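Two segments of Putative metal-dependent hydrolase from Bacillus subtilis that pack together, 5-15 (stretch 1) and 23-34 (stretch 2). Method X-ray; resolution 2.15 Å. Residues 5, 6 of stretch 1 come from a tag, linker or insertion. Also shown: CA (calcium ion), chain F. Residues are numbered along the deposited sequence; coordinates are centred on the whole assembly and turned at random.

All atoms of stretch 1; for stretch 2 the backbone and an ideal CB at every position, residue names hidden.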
ATOM      1  N   ASP A   5      22.536 -17.326 -16.224  1.00 47.37           N
ATOM      2  CA  ASP A   5      21.775 -16.065 -15.952  1.00 45.38           C
ATOM      3  C   ASP A   5      22.368 -15.197 -14.835  1.00 43.94           C
ATOM      4  O   ASP A   5      22.783 -15.690 -13.779  1.00 43.62           O
ATOM      5  CB  ASP A   5      20.334 -16.374 -15.576  1.00 44.90           C
ATOM      6  CG  ASP A   5      19.611 -17.170 -16.631  1.00 46.59           C
ATOM      7  OD1 ASP A   5      19.716 -16.833 -17.828  1.00 47.59           O
ATOM      8  OD2 ASP A   5      18.925 -18.142 -16.248  1.00 50.01           O
ATOM      9  N   PRO A   6      22.403 -13.880 -15.059  1.00 41.77           N
ATOM     10  CA  PRO A   6      22.941 -13.085 -13.975  1.00 39.83           C
ATOM     11  C   PRO A   6      21.842 -12.782 -12.953  1.00 37.02           C
ATOM     12  O   PRO A   6      20.664 -12.844 -13.285  1.00 36.17           O
ATOM     13  CB  PRO A   6      23.455 -11.821 -14.678  1.00 40.14           C
ATOM     14  CG  PRO A   6      22.596 -11.712 -15.937  1.00 41.44           C
ATOM     15  CD  PRO A   6      22.272 -13.134 -16.325  1.00 41.87           C
ATOM     16  N   MET A   7      22.267 -12.494 -11.724  1.00 35.15           N
ATOM     17  CA  MET A   7      21.394 -12.105 -10.626  1.00 33.53           C
ATOM     18  C   MET A   7      21.153 -10.620 -10.773  1.00 31.38           C
ATOM     19  O   MET A   7      22.091  -9.859 -10.888  1.00 31.38           O
ATOM     20  CB  MET A   7      22.083 -12.381  -9.291  1.00 33.41           C
ATOM     21  CG  MET A   7      21.246 -12.017  -8.038  1.00 35.46           C
ATOM     22  SD  MET A   7      21.987 -12.747  -6.556  1.00 40.61           S
ATOM     23  CE  MET A   7      21.092 -11.848  -5.320  1.00 37.72           C
ATOM     24  N   LYS A   8      19.896 -10.216 -10.779  1.00 29.17           N
ATOM     25  CA  LYS A   8      19.528  -8.804 -10.999  1.00 27.90           C
ATOM     26  C   LYS A   8      18.600  -8.348  -9.879  1.00 25.58           C
ATOM     27  O   LYS A   8      17.565  -8.936  -9.684  1.00 25.88           O
ATOM     28  CB  LYS A   8      18.832  -8.647 -12.346  1.00 27.93           C
ATOM     29  CG  LYS A   8      18.470  -7.217 -12.721  1.00 28.27           C
ATOM     30  CD  LYS A   8      17.624  -7.147 -14.004  1.00 29.85           C
ATOM     31  CE  LYS A   8      17.508  -5.693 -14.487  1.00 32.06           C
ATOM     32  NZ  LYS A   8      16.708  -5.520 -15.743  1.00 31.68           N
ATOM     33  N   VAL A   9      19.004  -7.323  -9.141  1.00 23.50           N
ATOM     34  CA  VAL A   9      18.257  -6.810  -8.024  1.00 22.09           C
ATOM     35  C   VAL A   9      17.742  -5.419  -8.402  1.00 21.68           C
ATOM     36  O   VAL A   9      18.540  -4.560  -8.799  1.00 21.30           O
ATOM     37  CB  VAL A   9      19.117  -6.693  -6.752  1.00 23.15           C
ATOM     38  CG1 VAL A   9      18.275  -6.084  -5.594  1.00 22.02           C
ATOM     39  CG2 VAL A   9      19.742  -8.094  -6.345  1.00 22.08           C
ATOM     40  N   THR A  10      16.421  -5.215  -8.315  1.00 19.86           N
ATOM     41  CA  THR A  10      15.818  -3.904  -8.595  1.00 19.81           C
ATOM     42  C   THR A  10      15.134  -3.381  -7.338  1.00 19.16           C
ATOM     43  O   THR A  10      14.261  -4.060  -6.784  1.00 18.57           O
ATOM     44  CB  THR A  10      14.778  -3.959  -9.707  1.00 20.31           C
ATOM     45  OG1 THR A  10      15.347  -4.563 -10.866  1.00 20.10           O
ATOM     46  CG2 THR A  10      14.250  -2.506 -10.066  1.00 18.03           C
ATOM     47  N   VAL A  11      15.528  -2.199  -6.865  1.00 18.62           N
ATOM     48  CA  VAL A  11      14.851  -1.639  -5.691  1.00 17.95           C
ATOM     49  C   VAL A  11      13.458  -1.179  -6.126  1.00 18.27           C
ATOM     50  O   VAL A  11      13.323  -0.479  -7.101  1.00 18.25           O
ATOM     51  CB  VAL A  11      15.632  -0.469  -5.087  1.00 18.10           C
ATOM     52  CG1 VAL A  11      14.864   0.155  -3.926  1.00 15.06           C
ATOM     53  CG2 VAL A  11      17.043  -0.933  -4.651  1.00 17.33           C
ATOM     54  N   ILE A  12      12.430  -1.633  -5.433  1.00 19.04           N
ATOM     55  CA  ILE A  12      11.053  -1.266  -5.776  1.00 18.19           C
ATOM     56  C   ILE A  12      10.622  -0.158  -4.860  1.00 18.60           C
ATOM     57  O   ILE A  12       9.971   0.784  -5.294  1.00 18.45           O
ATOM     58  CB  ILE A  12      10.086  -2.430  -5.667  1.00 17.85           C
ATOM     59  CG1 ILE A  12      10.586  -3.593  -6.519  1.00 19.07           C
ATOM     60  CG2 ILE A  12       8.675  -1.985  -6.127  1.00 16.38           C
ATOM     61  CD1 ILE A  12      10.712  -3.295  -8.002  1.00 17.40           C
ATOM     62  N   GLY A  13      11.016  -0.234  -3.586  1.00 18.33           N
ATOM     63  CA  GLY A  13      10.733   0.898  -2.673  1.00 18.30           C
ATOM     64  C   GLY A  13      11.723   0.872  -1.525  1.00 18.21           C
ATOM     65  O   GLY A  13      12.220  -0.189  -1.145  1.00 17.87           O
ATOM     66  N   CYS A  14      12.005   2.024  -0.974  1.00 18.21           N
ATOM     67  CA  CYS A  14      13.174   2.142  -0.112  1.00 19.58           C
ATOM     68  C   CYS A  14      13.036   3.067   1.096  1.00 19.30           C
ATOM     69  O   CYS A  14      14.022   3.213   1.859  1.00 19.95           O
ATOM     70  CB  CYS A  14      14.382   2.577  -0.961  1.00 20.27           C
ATOM     71  SG  CYS A  14      14.122   4.162  -1.657  1.00 23.66           S
ATOM     72  N   TYR A  15      11.852   3.662   1.310  1.00 18.48           N
ATOM     73  CA  TYR A  15      11.626   4.479   2.510  1.00 18.27           C
ATOM     74  C   TYR A  15      11.297   3.705   3.774  1.00 18.03           C
ATOM     75  O   TYR A  15      10.585   2.690   3.739  1.00 17.70           O
ATOM     76  CB  TYR A  15      10.555   5.571   2.273  1.00 18.75           C
ATOM     77  CG  TYR A  15      11.157   6.778   1.567  1.00 18.15           C
ATOM     78  CD1 TYR A  15      11.681   7.837   2.286  1.00 19.92           C
ATOM     79  CD2 TYR A  15      11.236   6.814   0.194  1.00 19.31           C
ATOM     80  CE1 TYR A  15      12.276   8.896   1.651  1.00 20.72           C
ATOM     81  CE2 TYR A  15      11.828   7.869  -0.474  1.00 22.35           C
ATOM     82  CZ  TYR A  15      12.356   8.901   0.268  1.00 22.69           C
ATOM     83  OH  TYR A  15      12.886   9.968  -0.386  1.00 25.58           O
ATOM     84  N   UNK A  23       6.681   7.825  -3.730  1.00 17.87           N
ATOM     85  CA  UNK A  23       7.664   6.772  -3.511  1.00 18.45           C
ATOM     86  C   UNK A  23       7.039   5.584  -2.795  1.00 17.39           C
ATOM     87  O   UNK A  23       5.798   5.448  -2.753  1.00 17.59           O
ATOM     88  CB  UNK A  23       8.851   7.307  -2.708  1.00 18.45           C
ATOM     89  N   UNK A  24       7.902   4.695  -2.302  1.00 16.59           N
ATOM     90  CA  UNK A  24       7.475   3.431  -1.711  1.00 16.62           C
ATOM     91  C   UNK A  24       8.280   3.058  -0.479  1.00 16.41           C
ATOM     92  O   UNK A  24       9.365   3.617  -0.239  1.00 17.08           O
ATOM     93  CB  UNK A  24       7.578   2.310  -2.747  1.00 16.62           C
ATOM     94  N   UNK A  25       7.760   2.123   0.319  1.00 16.80           N
ATOM     95  CA  UNK A  25       8.541   1.568   1.447  1.00 16.60           C
ATOM     96  C   UNK A  25       9.109   0.208   1.000  1.00 17.69           C
ATOM     97  O   UNK A  25       9.049  -0.112  -0.192  1.00 17.93           O
ATOM     98  CB  UNK A  25       7.681   1.419   2.703  1.00 16.60           C
ATOM     99  N   UNK A  26       9.720  -0.550   1.918  1.00 17.45           N
ATOM    100  CA  UNK A  26      10.529  -1.691   1.551  1.00 18.03           C
ATOM    101  C   UNK A  26       9.925  -2.707   0.570  1.00 17.84           C
ATOM    102  O   UNK A  26       8.884  -3.286   0.809  1.00 18.38           O
ATOM    103  CB  UNK A  26      10.905  -2.430   2.837  1.00 18.03           C
ATOM    104  N   UNK A  27      10.660  -2.927  -0.511  1.00 18.24           N
ATOM    105  CA  UNK A  27      10.382  -3.944  -1.516  1.00 18.73           C
ATOM    106  C   UNK A  27      11.563  -4.068  -2.473  1.00 19.18           C
ATOM    107  O   UNK A  27      12.034  -3.059  -3.037  1.00 19.41           O
ATOM    108  CB  UNK A  27       9.101  -3.611  -2.283  1.00 18.73           C
ATOM    109  N   UNK A  28      12.071  -5.292  -2.638  1.00 19.61           N
ATOM    110  CA  UNK A  28      13.249  -5.547  -3.506  1.00 19.63           C
ATOM    111  C   UNK A  28      12.981  -6.722  -4.435  1.00 20.69           C
ATOM    112  O   UNK A  28      12.597  -7.807  -3.977  1.00 21.74           O
ATOM    113  CB  UNK A  28      14.497  -5.825  -2.665  1.00 19.63           C
ATOM    114  N   UNK A  29      13.205  -6.515  -5.734  1.00 20.99           N
ATOM    115  CA  UNK A  29      12.934  -7.537  -6.718  1.00 20.71           C
ATOM    116  C   UNK A  29      14.241  -8.231  -7.083  1.00 21.98           C
ATOM    117  O   UNK A  29      15.147  -7.601  -7.628  1.00 21.38           O
ATOM    118  CB  UNK A  29      12.260  -6.941  -7.956  1.00 20.71           C
ATOM    119  N   UNK A  30      14.310  -9.534  -6.795  1.00 21.84           N
ATOM    120  CA  UNK A  30      15.452 -10.354  -7.156  1.00 22.02           C
ATOM    121  C   UNK A  30      15.087 -11.251  -8.315  1.00 22.58           C
ATOM    122  O   UNK A  30      14.117 -11.974  -8.243  1.00 23.15           O
ATOM    123  CB  UNK A  30      15.933 -11.183  -5.963  1.00 22.02           C
ATOM    124  N   UNK A  31      15.877 -11.211  -9.383  1.00 23.46           N
ATOM    125  CA  UNK A  31      15.587 -11.988 -10.559  1.00 24.58           C
ATOM    126  C   UNK A  31      16.748 -12.814 -10.985  1.00 26.19           C
ATOM    127  O   UNK A  31      17.892 -12.383 -10.910  1.00 26.82           O
ATOM    128  CB  UNK A  31      15.150 -11.078 -11.709  1.00 24.58           C
ATOM    129  N   UNK A  32      16.432 -14.006 -11.476  1.00 27.94           N
ATOM    130  CA  UNK A  32      17.406 -14.871 -12.116  1.00 29.21           C
ATOM    131  C   UNK A  32      16.736 -15.692 -13.227  1.00 30.81           C
ATOM    132  O   UNK A  32      15.886 -16.556 -12.953  1.00 30.45           O
ATOM    133  CB  UNK A  32      18.062 -15.791 -11.084  1.00 29.21           C
ATOM    134  N   UNK A  33      17.140 -15.443 -14.472  1.00 31.96           N
ATOM    135  CA  UNK A  33      16.516 -16.085 -15.619  1.00 33.48           C
ATOM    136  C   UNK A  33      15.046 -15.749 -15.570  1.00 32.98           C
ATOM    137  O   UNK A  33      14.715 -14.590 -15.404  1.00 32.70           O
ATOM    138  CB  UNK A  33      16.745 -17.598 -15.625  1.00 33.48           C
ATOM    139  N   UNK A  34      14.167 -16.756 -15.640  1.00 33.74           N
ATOM    140  CA  UNK A  34      12.695 -16.533 -15.527  1.00 33.49           C
ATOM    141  C   UNK A  34      12.141 -16.445 -14.097  1.00 31.65           C
ATOM    142  O   UNK A  34      10.955 -16.176 -13.917  1.00 29.90           O
ATOM    143  CB  UNK A  34      11.963 -17.667 -16.247  1.00 33.49           C
TER
HETATM  144 CA    CA F 302       8.233 -16.296 -13.369  1.00 63.01          CA

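At position 23 the CB points toward stretch 1 and lies 3.8 Å from Y15 CE2, so any side chain with a methylene could rest against the ring. In E23 the CB does so, and OE1 accepts a weak hydrogen bond from a water that also accepts one from the backbone N of position 24.

Position 24 is tight: its ideal CB sits 3.5 Å from G13 CA, which favours a small side chain. A24 fits, with its methyl group over the glycine; a CB on G13 would clash with it. The backbone A24 O accepts a hydrogen bond from Y15 N (2.9 Å).

At 25 the CB points away overall yet approaches Y15 O, so several types would serve. T25 places its CB 3.2 Å from Y15 O, while OG1 is bonded elsewhere in the structure. Position 26 also points away, and a small polar group could reach Y15 O through solvent. S26 does so: OG donates to a water that donates to Y15 O.

Position 27, with phi/psi of -170/126, lies at the bulge, where its O accepts from both I12 N (2.8 Å) and G13 N (3.1 Å). An ideal CB would stand 3.7 Å from I12 CB, leaving room for a small residue; the occupant is G27.

From 28 to 32 CB directions alternate. Position 28 shares a face with V9 and V11, inviting a large apolar or aromatic group. Y28 brings CE1 to 4.0 Å from V11 CG1.

Position 29 lies on the face of T10, its CB 4.0 Å from I12 CD1; an aliphatic residue suits it. L29 packs its CB there, and its backbone pairs with T10 through two hydrogen bonds (T10 N to L29 O, 2.8 Å; L29 N to T10 O, 2.9 Å).

Position 30 sits opposite V9 with M7 nearby, an apolar setting. F30 takes V9 CG2 over one ring face, 3.6 Å from CE2, while M7 CE meets the ring edge, 3.4 Å from CD2.

Position 31 pairs with K8, whose amine suggests a polar or acidic partner. Q31 is neutral; OE1 accepts from a water that accepts from K8 NZ.

At 32, near D5 O, a small polar residue could engage solvent: S32 OG donates to a water that donates to D5 O.

Position 33 has positive phi (57°), and a CB would clash with D5 OD2, from the tag; G33 avoids both.

Position 34 points away, its type open; D34 O binds the calcium ion at 2.8 Å from CA.

Stretch 2 (23-34) EATSGYLFQSGD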
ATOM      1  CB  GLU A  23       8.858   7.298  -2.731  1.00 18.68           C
ATOM      2  CG  GLU A  23       9.522   8.512  -3.408  1.00 22.27           C
ATOM      3  CD  GLU A  23      10.097   8.213  -4.807  1.00 27.26           C
ATOM      4  OE1 GLU A  23      10.388   7.031  -5.145  1.00 27.87           O
ATOM      5  OE2 GLU A  23      10.228   9.198  -5.580  1.00 29.11           O
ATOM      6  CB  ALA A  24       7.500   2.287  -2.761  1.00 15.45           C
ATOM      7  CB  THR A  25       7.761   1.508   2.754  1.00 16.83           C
ATOM      8  OG1 THR A  25       6.763   0.480   2.714  1.00 16.45           O
ATOM      9  CG2 THR A  25       7.073   2.854   3.054  1.00 14.45           C
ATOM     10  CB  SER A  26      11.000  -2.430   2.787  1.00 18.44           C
ATOM     11  OG  SER A  26      11.802  -1.591   3.610  1.00 18.94           O
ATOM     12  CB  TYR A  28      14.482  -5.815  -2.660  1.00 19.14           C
ATOM     13  CG  TYR A  28      14.668  -4.714  -1.683  1.00 18.15           C
ATOM     14  CD1 TYR A  28      15.428  -3.612  -2.006  1.00 18.76           C
ATOM     15  CD2 TYR A  28      14.027  -4.736  -0.456  1.00 17.44           C
ATOM     16  CE1 TYR A  28      15.571  -2.554  -1.121  1.00 20.10           C
ATOM     17  CE2 TYR A  28      14.167  -3.692   0.433  1.00 21.07           C
ATOM     18  CZ  TYR A  28      14.951  -2.600   0.088  1.00 20.14           C
ATOM     19  OH  TYR A  28      15.089  -1.567   0.954  1.00 20.06           O
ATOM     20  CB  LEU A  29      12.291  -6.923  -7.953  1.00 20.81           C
ATOM     21  CG  LEU A  29      12.156  -7.784  -9.222  1.00 20.48           C
ATOM     22  CD1 LEU A  29      11.276  -9.002  -9.032  1.00 19.70           C
ATOM     23  CD2 LEU A  29      11.581  -6.931 -10.320  1.00 17.78           C
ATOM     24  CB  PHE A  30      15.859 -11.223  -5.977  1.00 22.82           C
ATOM     25  CG  PHE A  30      16.569 -10.479  -4.880  1.00 20.83           C
ATOM     26  CD1 PHE A  30      15.903  -9.567  -4.109  1.00 19.93           C
ATOM     27  CD2 PHE A  30      17.919 -10.719  -4.631  1.00 23.44           C
ATOM     28  CE1 PHE A  30      16.558  -8.905  -3.099  1.00 21.84           C
ATOM     29  CE2 PHE A  30      18.577 -10.071  -3.620  1.00 21.83           C
ATOM     30  CZ  PHE A  30      17.914  -9.159  -2.859  1.00 21.84           C
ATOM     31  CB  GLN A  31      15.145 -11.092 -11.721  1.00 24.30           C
ATOM     32  CG  GLN A  31      13.794 -10.421 -11.479  1.00 23.76           C
ATOM     33  CD  GLN A  31      13.418  -9.460 -12.604  1.00 26.44           C
ATOM     34  OE1 GLN A  31      14.044  -8.390 -12.800  1.00 25.51           O
ATOM     35  NE2 GLN A  31      12.418  -9.851 -13.366  1.00 24.47           N
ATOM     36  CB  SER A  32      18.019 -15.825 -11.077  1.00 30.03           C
ATOM     37  OG  SER A  32      18.973 -16.687 -11.678  1.00 29.94           O
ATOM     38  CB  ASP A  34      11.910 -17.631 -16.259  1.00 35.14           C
ATOM     39  CG  ASP A  34      11.941 -17.468 -17.759  1.00 39.93           C
ATOM     40  OD1 ASP A  34      12.138 -16.317 -18.228  1.00 43.75           O
ATOM     41  OD2 ASP A  34      11.766 -18.500 -18.477  1.00 46.60           O
TER
HETATM   42  O   HOH W   1      21.427 -15.769 -11.249  1.00 31.87           O
HETATM   43  O   HOH W   2      13.870  -6.332 -14.483  1.00 34.79           O
HETATM   44  O   HOH W   3      15.475  -7.147 -10.795  1.00 18.48           O
HETATM   45  O   HOH W   4      10.801   4.354  -3.041  1.00 17.21           O
HETATM   46  O   HOH W   5      10.463   0.296   4.853  1.00 18.80           O
HETATM   47  O   HOH W   6       9.401 -14.043 -13.284  1.00 35.22           O
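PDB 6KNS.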